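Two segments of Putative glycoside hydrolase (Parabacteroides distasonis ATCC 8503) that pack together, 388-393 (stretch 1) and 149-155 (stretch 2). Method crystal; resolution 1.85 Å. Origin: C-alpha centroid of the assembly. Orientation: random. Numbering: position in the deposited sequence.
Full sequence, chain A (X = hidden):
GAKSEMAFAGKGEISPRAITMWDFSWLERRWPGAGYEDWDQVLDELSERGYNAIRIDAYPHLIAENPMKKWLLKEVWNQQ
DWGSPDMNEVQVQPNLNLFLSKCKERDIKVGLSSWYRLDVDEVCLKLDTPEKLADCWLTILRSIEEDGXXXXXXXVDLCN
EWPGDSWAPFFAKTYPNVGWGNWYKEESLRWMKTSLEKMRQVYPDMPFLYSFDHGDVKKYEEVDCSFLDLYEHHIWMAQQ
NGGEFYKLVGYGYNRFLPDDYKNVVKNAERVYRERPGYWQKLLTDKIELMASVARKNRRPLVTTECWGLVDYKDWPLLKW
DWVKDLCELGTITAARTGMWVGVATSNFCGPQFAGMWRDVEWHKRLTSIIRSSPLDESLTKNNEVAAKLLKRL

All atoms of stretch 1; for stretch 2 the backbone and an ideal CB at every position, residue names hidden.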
ATOM      1  N   LYS A 388       8.195  -8.539 -16.089  1.00 18.14           N
ATOM      2  CA  LYS A 388       8.265  -9.343 -14.853  1.00 18.34           C
ATOM      3  C   LYS A 388       6.954  -9.279 -14.090  1.00 16.19           C
ATOM      4  O   LYS A 388       6.489 -10.295 -13.568  1.00 15.32           O
ATOM      5  CB  LYS A 388       9.438  -8.943 -13.948  1.00 19.64           C
ATOM      6  CG  LYS A 388      10.784  -9.307 -14.543  1.00 21.66           C
ATOM      7  CD  LYS A 388      11.977  -9.125 -13.574  1.00 22.19           C
ATOM      8  CE  LYS A 388      12.157  -7.680 -13.180  1.00 23.06           C
ATOM      9  NZ  LYS A 388      13.525  -7.394 -12.528  1.00 21.33           N
ATOM     10  N   LEU A 389       6.390  -8.071 -13.993  1.00 15.29           N
ATOM     11  CA  LEU A 389       5.089  -7.878 -13.335  1.00 14.67           C
ATOM     12  C   LEU A 389       3.928  -8.277 -14.243  1.00 14.64           C
ATOM     13  O   LEU A 389       3.003  -8.948 -13.800  1.00 15.47           O
ATOM     14  CB  LEU A 389       4.916  -6.448 -12.903  1.00 15.32           C
ATOM     15  CG  LEU A 389       3.617  -6.087 -12.190  1.00 15.94           C
ATOM     16  CD1 LEU A 389       3.312  -7.060 -11.023  1.00 15.50           C
ATOM     17  CD2 LEU A 389       3.707  -4.658 -11.693  1.00 17.44           C
ATOM     18  N   LEU A 390       3.980  -7.899 -15.521  1.00 15.91           N
ATOM     19  CA  LEU A 390       2.879  -8.216 -16.451  1.00 16.67           C
ATOM     20  C   LEU A 390       2.581  -9.690 -16.582  1.00 17.69           C
ATOM     21  O   LEU A 390       1.402 -10.075 -16.693  1.00 17.09           O
ATOM     22  CB  LEU A 390       3.100  -7.582 -17.840  1.00 17.36           C
ATOM     23  CG  LEU A 390       2.636  -6.136 -18.047  1.00 17.66           C
ATOM     24  CD1 LEU A 390       2.950  -5.166 -16.931  1.00 18.22           C
ATOM     25  CD2 LEU A 390       3.167  -5.622 -19.408  1.00 18.43           C
ATOM     26  N   LYS A 391       3.612 -10.528 -16.562  1.00 17.67           N
ATOM     27  CA  LYS A 391       3.388 -11.958 -16.637  1.00 19.00           C
ATOM     28  C   LYS A 391       2.655 -12.515 -15.420  1.00 19.20           C
ATOM     29  O   LYS A 391       2.173 -13.636 -15.490  1.00 19.46           O
ATOM     30  CB  LYS A 391       4.709 -12.724 -16.703  1.00 21.79           C
ATOM     31  CG  LYS A 391       5.435 -12.645 -18.005  1.00 25.15           C
ATOM     32  CD  LYS A 391       6.773 -13.465 -17.974  1.00 28.33           C
ATOM     33  CE  LYS A 391       7.631 -13.171 -16.714  1.00 30.09           C
ATOM     34  NZ  LYS A 391       9.126 -13.414 -16.982  1.00 33.00           N
ATOM     35  N   ARG A 392       2.654 -11.786 -14.301  1.00 17.83           N
ATOM     36  CA  ARG A 392       1.999 -12.233 -13.062  1.00 18.25           C
ATOM     37  C   ARG A 392       0.532 -11.711 -12.908  1.00 20.88           C
ATOM     38  O   ARG A 392      -0.229 -12.138 -12.016  1.00 19.75           O
ATOM     39  CB  ARG A 392       2.863 -11.788 -11.877  1.00 16.74           C
ATOM     40  CG  ARG A 392       4.337 -12.177 -12.017  1.00 16.61           C
ATOM     41  CD  ARG A 392       5.157 -11.760 -10.785  1.00 16.28           C
ATOM     42  NE  ARG A 392       4.915 -12.688  -9.692  1.00 14.49           N
ATOM     43  CZ  ARG A 392       5.530 -13.870  -9.573  1.00 14.94           C
ATOM     44  NH1 ARG A 392       6.417 -14.274 -10.473  1.00 15.18           N
ATOM     45  NH2 ARG A 392       5.235 -14.678  -8.580  1.00 13.85           N
ATOM     46  N   LEU A 393       0.151 -10.749 -13.741  1.00 22.61           N
ATOM     47  CA  LEU A 393      -1.198 -10.197 -13.676  1.00 24.83           C
ATOM     48  C   LEU A 393      -2.219 -11.244 -14.155  1.00 27.48           C
ATOM     49  O   LEU A 393      -3.408 -11.122 -13.842  1.00 30.07           O
ATOM     50  CB  LEU A 393      -1.310  -8.926 -14.505  1.00 23.94           C
ATOM     51  CG  LEU A 393      -0.488  -7.733 -14.058  1.00 23.13           C
ATOM     52  CD1 LEU A 393      -0.497  -6.702 -15.167  1.00 21.80           C
ATOM     53  CD2 LEU A 393      -1.002  -7.160 -12.747  1.00 22.62           C
ATOM     54  OXT LEU A 393      -1.912 -12.244 -14.846  1.00 30.05           O
ATOM     55  N   UNK A 149       3.120 -21.540  -2.954  1.00 13.65           N
ATOM     56  CA  UNK A 149       2.262 -20.371  -3.132  1.00 13.12           C
ATOM     57  C   UNK A 149       2.971 -19.192  -3.742  1.00 13.89           C
ATOM     58  O   UNK A 149       2.398 -18.148  -3.787  1.00 11.46           O
ATOM     59  CB  UNK A 149       1.665 -19.952  -1.787  1.00 13.12           C
ATOM     60  N   UNK A 150       4.190 -19.343  -4.259  1.00 14.87           N
ATOM     61  CA  UNK A 150       4.917 -18.160  -4.732  1.00 15.95           C
ATOM     62  C   UNK A 150       4.242 -17.512  -5.950  1.00 15.35           C
ATOM     63  O   UNK A 150       4.306 -16.303  -6.111  1.00 14.54           O
ATOM     64  CB  UNK A 150       6.357 -18.541  -5.082  1.00 15.95           C
ATOM     65  N   UNK A 151       3.588 -18.312  -6.793  1.00 15.74           N
ATOM     66  CA  UNK A 151       2.889 -17.761  -7.965  1.00 17.49           C
ATOM     67  C   UNK A 151       1.688 -16.880  -7.614  1.00 16.32           C
ATOM     68  O   UNK A 151       1.194 -16.150  -8.471  1.00 16.68           O
ATOM     69  CB  UNK A 151       2.419 -18.907  -8.863  1.00 17.49           C
ATOM     70  N   UNK A 152       1.249 -16.914  -6.361  1.00 15.20           N
ATOM     71  CA  UNK A 152       0.176 -16.022  -5.888  1.00 14.61           C
ATOM     72  C   UNK A 152       0.704 -14.622  -5.565  1.00 13.39           C
ATOM     73  O   UNK A 152      -0.061 -13.691  -5.491  1.00 11.73           O
ATOM     74  CB  UNK A 152      -0.498 -16.617  -4.650  1.00 14.61           C
ATOM     75  N   UNK A 153       2.025 -14.484  -5.391  1.00 11.32           N
ATOM     76  CA  UNK A 153       2.626 -13.234  -5.053  1.00 12.86           C
ATOM     77  C   UNK A 153       2.857 -12.434  -6.337  1.00 13.51           C
ATOM     78  O   UNK A 153       3.442 -12.926  -7.305  1.00 13.34           O
ATOM     79  CB  UNK A 153       3.930 -13.451  -4.282  1.00 12.86           C
ATOM     80  N   UNK A 154       2.386 -11.198  -6.301  1.00 14.36           N
ATOM     81  CA  UNK A 154       2.414 -10.301  -7.450  1.00 14.70           C
ATOM     82  C   UNK A 154       3.706  -9.487  -7.493  1.00 13.09           C
ATOM     83  O   UNK A 154       4.324  -9.310  -8.533  1.00 13.96           O
ATOM     84  CB  UNK A 154       1.205  -9.364  -7.417  1.00 14.70           C
ATOM     85  N   UNK A 155       4.099  -8.996  -6.336  1.00 12.71           N
ATOM     86  CA  UNK A 155       5.296  -8.198  -6.194  1.00 11.58           C
ATOM     87  C   UNK A 155       5.717  -8.200  -4.747  1.00 10.93           C
ATOM     88  O   UNK A 155       4.943  -8.562  -3.873  1.00 10.53           O
ATOM     89  CB  UNK A 155       5.075  -6.770  -6.698  1.00 11.58           C
TER

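Stretch 1 is the C-terminal end of the chain. A type I turn runs from Leu 390 to Leu 393 and presents Arg 392 to stretch 2. The guanidinium approaches backbone carbonyls, so several contacts are fixed before any side chain of stretch 2 is known.

Position 149 has nothing of stretch 1 within 5.5 Å of its ideal CB. The contact leaves the choice open. The residue is Leu 149. Its O accepts a backbone hydrogen bond from the N of position 152 at 3.1 Å, which helps form the 3-10 segment.

At position 150 CA-to-CB points sideways, and the ideal CB is 5.3 Å from Arg 392 NH2. The backbone O of position 150 is closer, 3.1 Å from Arg 392 NH2, and lies near the guanidinium plane. Many side chains would fit, polar or apolar. The residue is Leu 150. Its nearest side-chain approach is Leu 150 CG to Arg 392 NH2, 5.1 Å, so it adds little. Its O accepts a backbone hydrogen bond from the N of position 153 at 3.0 Å.

At position 151 CA-to-CB points sideways. The ideal CB is 5.1 Å from Arg 392 NH2, so a positive charge is close by. An acidic side chain would suit it, as would Asn, Gln or Ser; Lys or Arg would be less favourable. The residue is Asp 151. Its OD1 stands 4.5 Å from Arg 392 NH2, well out of the guanidinium plane, so this is a proximity of charges and not a salt bridge. A water links the two: its O donates to Asp 151 OD1 at 2.6 Å and accepts from Arg 392 NH2 at 3.0 Å.

At position 152 CA-to-CB points away, and the ideal CB finds nothing of stretch 1 within 5.5 Å. Stretch 1 sets no preference. The residue is Thr 152.

Position 153 has strand phi/psi of -84/129. CA-to-CB points sideways, and the ideal CB is 4.7 Å from Arg 392 NH2. The main interaction belongs to the backbone: O accepts hydrogen bonds from both Arg 392 NE and Arg 392 NH2, each at 2.8 Å. Any residue supplies that carbonyl, and a beta-branched side chain would suit the strand. The residue is Ile 153, whose side-chain end leads away from stretch 1.

At position 154 CA-to-CB points away, yet the ideal CB is 4.8 Å from Leu 389 CD1 and 5.3 Å from Arg 392 CB. Stretch 1 offers apolar surface here. A flexible apolar side chain, such as Leu or Met, would suit. The residue is Leu 154, with chi1 t and chi2 p. Its CD1 packs against Leu 389 CD1 at 3.8 Å and Leu 393 CD2 at 4.0 Å. Its O has no hydrogen-bonding partner; Arg 392 CD lies 3.4 Å from it.

At position 155 CA-to-CB points sideways, the ideal CB 4.7 Å from Leu 389 CD1. Apolar or aromatic residues would fit. The residue is Tyr 155.

Stretch 2, residues 149-155: LLDTILY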
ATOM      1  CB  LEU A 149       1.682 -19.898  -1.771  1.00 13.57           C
ATOM      2  CG  LEU A 149       0.709 -20.891  -1.100  1.00 14.33           C
ATOM      3  CD1 LEU A 149       0.646 -20.736   0.426  1.00 10.94           C
ATOM      4  CD2 LEU A 149      -0.702 -20.796  -1.790  1.00 15.25           C
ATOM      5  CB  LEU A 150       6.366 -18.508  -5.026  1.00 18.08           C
ATOM      6  CG  LEU A 150       7.399 -17.395  -4.911  1.00 19.86           C
ATOM      7  CD1 LEU A 150       7.181 -16.605  -3.631  1.00 19.59           C
ATOM      8  CD2 LEU A 150       8.836 -18.005  -4.988  1.00 20.39           C
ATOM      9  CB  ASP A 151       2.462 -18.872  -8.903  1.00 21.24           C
ATOM     10  CG  ASP A 151       3.655 -19.611  -9.474  1.00 26.55           C
ATOM     11  OD1 ASP A 151       4.658 -18.922  -9.809  1.00 29.06           O
ATOM     12  OD2 ASP A 151       3.607 -20.876  -9.552  1.00 30.96           O
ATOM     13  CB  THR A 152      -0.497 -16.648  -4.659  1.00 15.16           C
ATOM     14  OG1 THR A 152      -1.252 -17.794  -5.081  1.00 16.20           O
ATOM     15  CG2 THR A 152      -1.391 -15.661  -3.934  1.00 13.12           C
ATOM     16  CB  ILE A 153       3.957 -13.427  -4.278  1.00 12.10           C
ATOM     17  CG1 ILE A 153       3.704 -14.232  -2.987  1.00 12.09           C
ATOM     18  CG2 ILE A 153       4.622 -12.068  -4.039  1.00 12.50           C
ATOM     19  CD1 ILE A 153       2.568 -13.745  -2.078  1.00  9.99           C
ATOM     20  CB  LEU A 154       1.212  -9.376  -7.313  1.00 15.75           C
ATOM     21  CG  LEU A 154       0.842  -8.467  -8.431  1.00 17.27           C
ATOM     22  CD1 LEU A 154       0.506  -9.318  -9.677  1.00 16.86           C
ATOM     23  CD2 LEU A 154      -0.348  -7.595  -7.907  1.00 17.97           C
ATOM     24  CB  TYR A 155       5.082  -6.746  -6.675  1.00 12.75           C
ATOM     25  CG  TYR A 155       4.122  -5.885  -5.869  1.00 14.35           C
ATOM     26  CD1 TYR A 155       4.549  -5.260  -4.716  1.00 15.95           C
ATOM     27  CD2 TYR A 155       2.802  -5.676  -6.266  1.00 15.21           C
ATOM     28  CE1 TYR A 155       3.695  -4.445  -3.962  1.00 17.62           C
ATOM     29  CE2 TYR A 155       1.924  -4.886  -5.492  1.00 16.86           C
ATOM     30  CZ  TYR A 155       2.392  -4.259  -4.365  1.00 16.93           C
ATOM     31  OH  TYR A 155       1.624  -3.444  -3.593  1.00 20.21           O
TER
HETATM   32  O   HOH W   1       6.525 -17.391  -8.801  1.00 28.95           O
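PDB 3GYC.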